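Side-chain contacts in peptidase M3B, oligoendopeptidase F (Enterococcus faecium, PDB 2QR4), which probably hydrolyses peptide bonds within oligopeptides as a metal-dependent endopeptidase of the M3 family: residues I120-D125 against S539-E544; E314-I319 against T401-I406; I393-I398 against L531-A536; D430-T435 against T507-A512. One frame throughout, in Å; residues are numbered along the deposited sequence.

Contact 1 of 4, residues I120-D125 against S539-E544; sequences IQQIVD and SDYPVE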
# COMPACT_ATOMS: atom_id res chain seq x y z
N ILE A 120 9.10 24.54 -21.48
CA ILE A 120 8.71 25.71 -20.70
C ILE A 120 7.24 26.08 -20.96
O ILE A 120 6.56 26.61 -20.08
CB ILE A 120 9.63 26.92 -20.99
CG1 ILE A 120 11.04 26.61 -20.48
CG2 ILE A 120 9.10 28.19 -20.33
CD1 ILE A 120 11.07 26.02 -19.07
N GLN A 121 6.76 25.78 -22.16
CA GLN A 121 5.37 26.04 -22.53
C GLN A 121 4.39 25.24 -21.68
O GLN A 121 3.39 25.79 -21.23
CB GLN A 121 5.16 25.70 -24.01
CG GLN A 121 3.82 26.16 -24.56
CD GLN A 121 3.79 27.65 -24.81
OE1 GLN A 121 4.30 28.13 -25.83
NE2 GLN A 121 3.20 28.39 -23.89
N GLN A 122 4.68 23.96 -21.49
CA GLN A 122 3.82 23.09 -20.68
C GLN A 122 3.68 23.66 -19.30
O GLN A 122 2.58 23.72 -18.74
CB GLN A 122 4.39 21.68 -20.58
CG GLN A 122 3.81 20.69 -21.57
CD GLN A 122 3.84 21.20 -23.01
OE1 GLN A 122 3.25 22.23 -23.33
NE2 GLN A 122 4.53 20.47 -23.87
N ILE A 123 4.81 24.07 -18.74
CA ILE A 123 4.83 24.58 -17.38
C ILE A 123 3.97 25.82 -17.26
O ILE A 123 3.13 25.88 -16.37
CB ILE A 123 6.25 24.86 -16.91
CG1 ILE A 123 7.03 23.54 -16.84
CG2 ILE A 123 6.22 25.54 -15.55
CD1 ILE A 123 8.48 23.71 -16.67
N VAL A 124 4.16 26.77 -18.17
CA VAL A 124 3.37 28.01 -18.23
C VAL A 124 1.88 27.74 -18.40
O VAL A 124 1.04 28.42 -17.81
CB VAL A 124 3.87 28.93 -19.37
CG1 VAL A 124 2.85 30.03 -19.70
CG2 VAL A 124 5.22 29.55 -19.00
N ASP A 125 1.55 26.73 -19.19
CA ASP A 125 0.16 26.37 -19.45
C ASP A 125 -0.44 25.62 -18.27
O ASP A 125 -1.62 25.32 -18.25
CB ASP A 125 0.04 25.49 -20.69
CG ASP A 125 0.25 26.26 -21.98
OD1 ASP A 125 0.52 25.60 -23.00
OD2 ASP A 125 0.14 27.51 -21.98
N SER A 539 4.51 12.61 -29.95
CA SER A 539 4.20 13.98 -29.60
C SER A 539 3.33 14.06 -28.36
O SER A 539 2.58 13.14 -28.06
CB SER A 539 3.50 14.67 -30.78
OG SER A 539 2.92 15.91 -30.39
N ASP A 540 3.44 15.18 -27.65
CA ASP A 540 2.62 15.45 -26.48
C ASP A 540 1.21 15.87 -26.88
O ASP A 540 0.38 16.18 -26.04
CB ASP A 540 3.26 16.57 -25.63
CG ASP A 540 4.32 16.05 -24.67
OD1 ASP A 540 4.07 15.03 -23.99
OD2 ASP A 540 5.40 16.68 -24.57
N TYR A 541 0.96 15.88 -28.19
CA TYR A 541 -0.32 16.37 -28.70
C TYR A 541 -0.98 15.38 -29.68
O TYR A 541 -1.24 15.73 -30.83
CB TYR A 541 -0.14 17.73 -29.36
CG TYR A 541 0.20 18.85 -28.40
CD1 TYR A 541 -0.80 19.61 -27.80
CD2 TYR A 541 1.53 19.14 -28.09
CE1 TYR A 541 -0.48 20.63 -26.91
CE2 TYR A 541 1.85 20.16 -27.21
CZ TYR A 541 0.85 20.90 -26.62
OH TYR A 541 1.18 21.92 -25.74
N PRO A 542 -1.27 14.16 -29.20
CA PRO A 542 -1.80 13.09 -30.04
C PRO A 542 -3.10 13.45 -30.74
O PRO A 542 -3.30 13.04 -31.89
CB PRO A 542 -2.04 11.94 -29.06
CG PRO A 542 -2.10 12.59 -27.71
CD PRO A 542 -1.14 13.73 -27.79
N VAL A 543 -3.98 14.21 -30.10
CA VAL A 543 -5.23 14.54 -30.77
C VAL A 543 -5.14 15.61 -31.87
O VAL A 543 -5.91 15.56 -32.82
CB VAL A 543 -6.49 14.67 -29.83
CG1 VAL A 543 -6.18 14.35 -28.37
CG2 VAL A 543 -7.24 15.99 -30.03
N GLU A 544 -4.18 16.53 -31.78
CA GLU A 544 -3.98 17.47 -32.89
C GLU A 544 -3.20 16.82 -34.02
O GLU A 544 -3.43 17.12 -35.19
CB GLU A 544 -3.33 18.79 -32.47
CG GLU A 544 -2.72 18.76 -31.08
CD GLU A 544 -3.75 18.97 -29.99
OE1 GLU A 544 -3.67 18.27 -28.96
OE2 GLU A 544 -4.63 19.85 -30.15

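Contact 2 of 4, residues E314-I319 against T401-I406; sequences EEYMAI and TTNENI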
# COMPACT_ATOMS: atom_id res chain seq x y z
N GLU A 314 4.23 4.94 -53.41
CA GLU A 314 5.66 4.86 -53.73
C GLU A 314 6.58 5.20 -52.55
O GLU A 314 7.39 4.37 -52.14
CB GLU A 314 6.01 5.73 -54.94
CG GLU A 314 5.96 5.00 -56.29
N GLU A 315 6.47 6.42 -52.03
CA GLU A 315 7.29 6.83 -50.88
C GLU A 315 7.36 5.74 -49.80
O GLU A 315 8.45 5.26 -49.48
CB GLU A 315 6.77 8.14 -50.27
CG GLU A 315 7.52 9.38 -50.71
CD GLU A 315 7.61 10.44 -49.61
OE1 GLU A 315 7.36 11.63 -49.89
OE2 GLU A 315 7.93 10.07 -48.46
N TYR A 316 6.20 5.37 -49.26
CA TYR A 316 6.11 4.36 -48.19
C TYR A 316 6.78 3.03 -48.53
O TYR A 316 7.52 2.48 -47.70
CB TYR A 316 4.64 4.11 -47.83
CG TYR A 316 4.45 3.31 -46.55
CD1 TYR A 316 4.17 3.95 -45.35
CD2 TYR A 316 4.57 1.92 -46.55
CE1 TYR A 316 4.00 3.23 -44.18
CE2 TYR A 316 4.40 1.19 -45.38
CZ TYR A 316 4.11 1.85 -44.20
OH TYR A 316 3.95 1.14 -43.02
N MSE A 317 6.52 2.51 -49.72
CA MSE A 317 7.08 1.23 -50.16
C MSE A 317 8.61 1.18 -50.05
O MSE A 317 9.16 0.29 -49.40
CB MSE A 317 6.65 0.91 -51.60
CG MSE A 317 5.16 0.64 -51.75
SE MSE A 317 4.52 -0.75 -50.53
CE MSE A 317 5.57 -2.24 -51.23
N ALA A 318 9.28 2.14 -50.69
CA ALA A 318 10.74 2.18 -50.66
C ALA A 318 11.28 2.33 -49.24
O ALA A 318 12.28 1.70 -48.89
CB ALA A 318 11.27 3.31 -51.56
N ILE A 319 10.62 3.15 -48.42
CA ILE A 319 11.06 3.35 -47.04
C ILE A 319 10.74 2.13 -46.17
O ILE A 319 11.34 1.07 -46.34
CB ILE A 319 10.42 4.61 -46.41
N THR A 401 -1.37 -0.99 -36.57
CA THR A 401 -2.76 -1.42 -36.74
C THR A 401 -3.29 -0.99 -38.11
O THR A 401 -4.03 -1.73 -38.74
CB THR A 401 -3.64 -0.83 -35.63
OG1 THR A 401 -2.99 -1.06 -34.37
CG2 THR A 401 -5.03 -1.47 -35.59
N THR A 402 -2.88 0.18 -38.58
CA THR A 402 -3.34 0.68 -39.87
C THR A 402 -2.91 -0.31 -40.94
O THR A 402 -3.69 -0.66 -41.82
CB THR A 402 -2.76 2.07 -40.18
OG1 THR A 402 -3.11 2.98 -39.14
CG2 THR A 402 -3.32 2.61 -41.49
N ASN A 403 -1.66 -0.76 -40.85
CA ASN A 403 -1.11 -1.73 -41.79
C ASN A 403 -1.89 -3.05 -41.78
O ASN A 403 -2.23 -3.59 -42.83
CB ASN A 403 0.37 -1.96 -41.51
CG ASN A 403 1.26 -0.87 -42.10
OD1 ASN A 403 0.78 0.08 -42.71
ND2 ASN A 403 2.57 -1.03 -41.95
N GLU A 404 -2.20 -3.56 -40.59
CA GLU A 404 -3.01 -4.76 -40.44
C GLU A 404 -4.39 -4.56 -41.10
O GLU A 404 -4.90 -5.45 -41.80
CB GLU A 404 -3.18 -5.10 -38.96
CG GLU A 404 -2.13 -6.06 -38.40
CD GLU A 404 -2.52 -6.61 -37.02
OE1 GLU A 404 -3.03 -5.84 -36.18
OE2 GLU A 404 -2.32 -7.83 -36.78
N ASN A 405 -4.97 -3.39 -40.86
CA ASN A 405 -6.24 -3.03 -41.49
C ASN A 405 -6.16 -3.12 -43.00
O ASN A 405 -7.08 -3.62 -43.65
CB ASN A 405 -6.68 -1.63 -41.06
CG ASN A 405 -7.27 -1.62 -39.65
OD1 ASN A 405 -7.71 -2.65 -39.15
ND2 ASN A 405 -7.26 -0.45 -39.00
N ILE A 406 -5.04 -2.65 -43.55
CA ILE A 406 -4.86 -2.62 -44.99
C ILE A 406 -4.66 -4.03 -45.53
O ILE A 406 -5.14 -4.35 -46.62
CB ILE A 406 -3.72 -1.67 -45.38
CG1 ILE A 406 -4.14 -0.22 -45.10
CG2 ILE A 406 -3.35 -1.83 -46.85
CD1 ILE A 406 -3.02 0.79 -45.35

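Contact 3 of 4, residues I393-I398 against L531-A536; sequences IFLAEI and LAYLKA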
# COMPACT_ATOMS: atom_id res chain seq x y z
N ILE A 393 3.51 5.87 -27.36
CA ILE A 393 3.45 4.50 -27.89
C ILE A 393 2.15 4.25 -28.66
O ILE A 393 2.14 3.54 -29.67
CB ILE A 393 3.66 3.45 -26.75
CG1 ILE A 393 4.57 2.30 -27.22
CG2 ILE A 393 2.32 2.98 -26.16
CD1 ILE A 393 3.90 1.25 -28.10
N PHE A 394 1.05 4.83 -28.17
CA PHE A 394 -0.25 4.76 -28.83
C PHE A 394 -0.17 5.30 -30.26
O PHE A 394 -0.85 4.82 -31.18
CB PHE A 394 -1.28 5.53 -27.97
CG PHE A 394 -2.31 6.31 -28.75
CD1 PHE A 394 -3.66 5.98 -28.67
CD2 PHE A 394 -1.95 7.41 -29.52
CE1 PHE A 394 -4.62 6.71 -29.37
CE2 PHE A 394 -2.91 8.14 -30.24
CZ PHE A 394 -4.24 7.79 -30.16
N LEU A 395 0.69 6.30 -30.45
CA LEU A 395 0.87 6.94 -31.74
C LEU A 395 1.62 6.01 -32.69
O LEU A 395 1.38 6.00 -33.89
CB LEU A 395 1.63 8.25 -31.56
CG LEU A 395 1.17 9.50 -32.30
CD1 LEU A 395 -0.29 9.41 -32.76
CD2 LEU A 395 1.39 10.71 -31.42
N ALA A 396 2.52 5.20 -32.13
CA ALA A 396 3.28 4.24 -32.91
C ALA A 396 2.46 2.98 -33.19
O ALA A 396 2.68 2.29 -34.20
CB ALA A 396 4.58 3.88 -32.21
N GLU A 397 1.52 2.68 -32.30
CA GLU A 397 0.64 1.52 -32.44
C GLU A 397 -0.31 1.70 -33.62
O GLU A 397 -0.75 0.72 -34.23
CB GLU A 397 -0.16 1.32 -31.16
CG GLU A 397 -0.64 -0.10 -30.95
CD GLU A 397 0.51 -1.09 -30.83
OE1 GLU A 397 1.67 -0.64 -30.69
OE2 GLU A 397 0.26 -2.31 -30.88
N ILE A 398 -0.64 2.95 -33.92
CA ILE A 398 -1.52 3.27 -35.03
C ILE A 398 -0.90 2.87 -36.36
O ILE A 398 -1.60 2.35 -37.23
CB ILE A 398 -1.85 4.78 -35.06
CG1 ILE A 398 -2.92 5.10 -34.03
CG2 ILE A 398 -2.33 5.19 -36.44
CD1 ILE A 398 -2.98 6.56 -33.68
N LEU A 531 1.28 10.16 -44.18
CA LEU A 531 2.73 10.20 -44.24
C LEU A 531 3.26 11.32 -43.35
O LEU A 531 4.24 11.14 -42.64
CB LEU A 531 3.23 10.38 -45.68
CG LEU A 531 2.89 9.31 -46.72
CD1 LEU A 531 3.70 9.53 -48.00
CD2 LEU A 531 3.11 7.90 -46.18
N ALA A 532 2.60 12.47 -43.40
CA ALA A 532 2.99 13.61 -42.56
C ALA A 532 2.81 13.30 -41.07
O ALA A 532 3.51 13.85 -40.23
CB ALA A 532 2.20 14.86 -42.95
N TYR A 533 1.87 12.42 -40.76
CA TYR A 533 1.71 11.94 -39.39
C TYR A 533 2.85 11.00 -39.01
O TYR A 533 3.19 10.86 -37.83
CB TYR A 533 0.36 11.24 -39.21
CG TYR A 533 0.47 9.94 -38.45
CD1 TYR A 533 0.70 9.93 -37.08
CD2 TYR A 533 0.37 8.72 -39.11
CE1 TYR A 533 0.82 8.74 -36.38
CE2 TYR A 533 0.48 7.53 -38.42
CZ TYR A 533 0.71 7.55 -37.06
OH TYR A 533 0.82 6.36 -36.37
N LEU A 534 3.43 10.35 -40.01
CA LEU A 534 4.59 9.49 -39.81
C LEU A 534 5.84 10.33 -39.61
O LEU A 534 6.73 9.97 -38.84
CB LEU A 534 4.78 8.56 -41.01
CG LEU A 534 3.67 7.53 -41.27
CD1 LEU A 534 3.88 6.88 -42.63
CD2 LEU A 534 3.62 6.49 -40.15
N LYS A 535 5.89 11.46 -40.31
CA LYS A 535 7.02 12.38 -40.24
C LYS A 535 6.99 13.22 -38.97
O LYS A 535 8.02 13.70 -38.51
CB LYS A 535 7.04 13.27 -41.48
CG LYS A 535 7.43 12.55 -42.77
CD LYS A 535 6.75 13.17 -43.98
CE LYS A 535 6.78 14.69 -43.92
NZ LYS A 535 5.69 15.30 -44.75
N ALA A 536 5.81 13.40 -38.39
CA ALA A 536 5.66 14.09 -37.12
C ALA A 536 6.48 13.42 -36.01
O ALA A 536 7.40 14.02 -35.46
CB ALA A 536 4.19 14.18 -36.72

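Contact 4 of 4, residues D430-T435 against T507-A512; sequences DGFKGT and TGFSAA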
# COMPACT_ATOMS: atom_id res chain seq x y z
N ASP A 430 -12.50 -10.51 -33.83
CA ASP A 430 -11.91 -10.91 -32.58
C ASP A 430 -10.97 -9.85 -32.00
O ASP A 430 -11.07 -9.49 -30.83
CB ASP A 430 -11.20 -12.24 -32.76
CG ASP A 430 -10.77 -12.84 -31.45
OD1 ASP A 430 -11.66 -13.04 -30.59
OD2 ASP A 430 -9.56 -13.09 -31.30
N GLY A 431 -10.05 -9.36 -32.83
CA GLY A 431 -9.17 -8.27 -32.43
C GLY A 431 -9.98 -7.06 -32.00
O GLY A 431 -9.64 -6.39 -31.03
N PHE A 432 -11.08 -6.79 -32.72
CA PHE A 432 -11.98 -5.68 -32.39
C PHE A 432 -12.64 -5.92 -31.02
O PHE A 432 -12.70 -5.02 -30.19
CB PHE A 432 -13.02 -5.55 -33.51
CG PHE A 432 -13.79 -4.24 -33.52
CD1 PHE A 432 -14.64 -3.91 -32.48
CD2 PHE A 432 -13.71 -3.39 -34.61
CE1 PHE A 432 -15.38 -2.73 -32.51
CE2 PHE A 432 -14.44 -2.22 -34.65
CZ PHE A 432 -15.27 -1.88 -33.59
N LYS A 433 -13.11 -7.14 -30.76
CA LYS A 433 -13.68 -7.43 -29.45
C LYS A 433 -12.70 -7.11 -28.30
O LYS A 433 -13.09 -6.54 -27.27
CB LYS A 433 -14.18 -8.89 -29.35
CG LYS A 433 -14.46 -9.37 -27.89
CD LYS A 433 -14.36 -10.89 -27.74
CE LYS A 433 -13.13 -11.35 -26.93
NZ LYS A 433 -13.23 -11.07 -25.44
N GLY A 434 -11.44 -7.47 -28.47
CA GLY A 434 -10.46 -7.29 -27.39
C GLY A 434 -9.95 -5.86 -27.24
O GLY A 434 -9.68 -5.40 -26.13
N THR A 435 -9.81 -5.15 -28.35
CA THR A 435 -9.15 -3.87 -28.32
C THR A 435 -10.13 -2.71 -28.16
O THR A 435 -9.79 -1.70 -27.57
CB THR A 435 -8.29 -3.68 -29.54
OG1 THR A 435 -7.55 -4.88 -29.74
CG2 THR A 435 -7.32 -2.52 -29.36
N THR A 507 -9.22 4.05 -28.59
CA THR A 507 -9.27 5.26 -29.42
C THR A 507 -8.27 5.11 -30.55
O THR A 507 -8.54 5.50 -31.69
CB THR A 507 -8.96 6.55 -28.62
OG1 THR A 507 -7.67 6.45 -28.02
CG2 THR A 507 -9.98 6.75 -27.52
N GLY A 508 -7.13 4.50 -30.21
CA GLY A 508 -6.07 4.26 -31.18
C GLY A 508 -6.49 3.29 -32.26
O GLY A 508 -6.24 3.52 -33.44
N PHE A 509 -7.14 2.20 -31.86
CA PHE A 509 -7.65 1.21 -32.79
C PHE A 509 -8.66 1.83 -33.75
O PHE A 509 -8.60 1.61 -34.96
CB PHE A 509 -8.31 0.07 -32.02
CG PHE A 509 -8.91 -1.00 -32.90
CD1 PHE A 509 -8.24 -2.20 -33.11
CD2 PHE A 509 -10.14 -0.81 -33.50
CE1 PHE A 509 -8.78 -3.19 -33.91
CE2 PHE A 509 -10.69 -1.80 -34.31
CZ PHE A 509 -10.02 -2.99 -34.51
N SER A 510 -9.58 2.61 -33.20
CA SER A 510 -10.56 3.32 -33.99
C SER A 510 -9.89 4.31 -34.94
O SER A 510 -10.26 4.39 -36.11
CB SER A 510 -11.57 4.04 -33.09
OG SER A 510 -12.37 3.08 -32.42
N ALA A 511 -8.88 5.02 -34.45
CA ALA A 511 -8.15 5.95 -35.31
C ALA A 511 -7.49 5.17 -36.44
O ALA A 511 -7.61 5.54 -37.61
CB ALA A 511 -7.12 6.75 -34.53
N ALA A 512 -6.82 4.08 -36.10
CA ALA A 512 -6.19 3.29 -37.14
C ALA A 512 -7.25 2.93 -38.19
O ALA A 512 -7.02 3.07 -39.39
CB ALA A 512 -5.53 2.07 -36.57

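Contact 1 of 4, residues I120-D125 against S539-E544
Gln-122 and Tyr-541 reach for each other across the gap and meet through their polar ends. The phenol hydroxyl gives a weak hydrogen bond to the amide oxygen, with OH of Tyr-541 3.2 Å from OE1 of Gln-122. The amide and ring planes are turned 77° apart, and OE1 approaches the ring obliquely. On the other branch of the amide, NE2 of Gln-122 comes to 4.0 Å from OD2 of Asp-540, a loose approach at most, with the carboxylate plane steeply inclined to the amide. What brings the glutamine amide there is a bend at chi2 (51°), which swings the group off the flank of helix 117-124. On the facing side the chain forms an ST turn: N of Tyr-541 donates to OG of Ser-539 at 2.9 Å, with an N-H...O angle of 150°. Tyr-541 itself occupies the N-cap position of helix 542-548. OE1 of Glu-544 lies at the ring edge, in its plane, 3.4 Å from CD1 of Tyr-541. His-243 stacks on the Tyr-541 ring, also touches Gln-122, and hydrogen-bonds through ND1 to the carbonyl oxygen of Asp-540. Behind Gln-122, Ile-120 packs on helices 91-95 and 100-109, and Ile-123 on helix 91-95.

Contact 2 of 4, residues E314-I319 against T401-I406
Tyr-316 and Asn-403 span the gap between helices 313-318 and 394-414, with CA of Tyr-316 still 11.4 Å from CA of Asn-403, the nearest such pair of the two segments. Tyr-316 needs its whole length for this: CG stands anti to the backbone N, and the ring extends away from its helix with the hydroxyl leading. Asn-403 comes to meet it head-on. Its chi2 of 2° puts OD1 eclipsed with CA, so that ND2 is carried outward. The result is a short, nearly straight hydrogen bond, with ND2 of Asn-403 2.8 Å from OH of Tyr-316 and an N-H...O angle of 165°. The oxygen sits practically within the amide plane, while ring and amide stand 81° apart, and ND2 meets the ring at its edge. Leu-534 and Val-375 pack against the tyrosine from helices 526-536 and 361-379. ND2 also makes a weak bond to the carbonyl oxygen of Val-368, on the helix whose sequence carries the HExxH signature of zinc peptidases. With ND2 as donor the phenol oxygen is an acceptor here, and this bond, helped by the weak one to Val-368, probably sets which way the buried amide faces.

Contact 3 of 4, residues I393-I398 against L531-A536
Tyr-533 reaches from helix 526-536 to Leu-395 and Ile-398 at the start of helix 394-414. Its CB leaves the backbone toward that helix, and the ring carries the reach onward, with its contacts concentrated in the outer half. Along one edge CE1 meets the isobutyl end of Leu-395, whose CD1 lies 3.8 Å from CE1 of Tyr-533; the two side chains lie alongside one another, pointing opposite ways. At the far end of the ring CZ of Tyr-533 is 3.9 Å from CG2 of Ile-398, the methyl branch that stands anti to its backbone N and comes in obliquely. The tip is the polar point: OH of Tyr-533 donates to the backbone O of Leu-395 at 2.6 Å. That acceptor lies in the ring plane at its edge, and the hydroxyl oxygen sits almost on the extension of the carbonyl bond, at a C=O...O angle of 171°. CG2 of Ile-398 touches the same hydroxyl, OH of Tyr-533, at 3.4 Å. Met-546 packs on all three residues, Tyr-530 and His-376 border the tyrosine, and Glu-397 turns away to touch His-369 of the HExxH sequence on helix 361-379. Chemically, a buried phenol donates a hydrogen bond to a main-chain carbonyl while Leu-395 and Ile-398 flank it with hydrocarbon, so the bond probably fixes where the ring ends.

Contact 4 of 4, residues D430-T435 against T507-A512
Helix segments 430-435 and 507-512 run roughly antiparallel, their directions 143° apart and their axes 10.5 Å from each other at closest, and the first widens into a pi-type turn at 433-435. Phe-509 bridges the space, its CG anti to the backbone N (chi1 178°), which sends the ring straight at the other helix. There it makes an offset edge-to-face pair with Phe-432: the Phe-509 edge points to the Phe-432 face, the centroids are 5.2 Å apart and the planes stand at 80°. The nearest atoms of the pair are CE2 of Phe-509 and CD2 of Phe-432, at 3.4 Å. Thr-435 covers the root of the Phe-509 side chain, its CG2 3.8 Å from CB of Phe-509. The threonine is held in that pose by its hydroxyl, since OG1 of Thr-435 donates to O of Gly-431 at 2.9 Å, a carbonyl that also accepts from the Thr-435 backbone N. Phe-566 of helix 557-579 meets Phe-432 in turn, and Ser-506 OG bonds to the Thr-435 carbonyl. This is antiparallel helix packing through aromatic side chains, joining long helices 418-454 and 503-520 in the largely helical fold of an M3 peptidase.

From the N terminus, 120-125 opens the widest loop, which contact 1 closes only at 539-544, tying helix 117-124 to the start of helix 542-548; the other three contacts nest inside it. Contact 2 opens at 314-319 and closes at 401-406, but contact 3 has already begun at 393-398, so these two cross and share helix 394-414. Contact 4, from 430-435 to 507-512, comes after contact 2 and is nested within contact 3, which closes at 531-536. Leu-531 and Leu-534 pack on contact 2, Phe-394 on Thr-507 and Gly-508 of contact 4, and Leu-395 on Ser-539 and Pro-542 of contact 1, while Ala-512 joins contact 4 to contact 2.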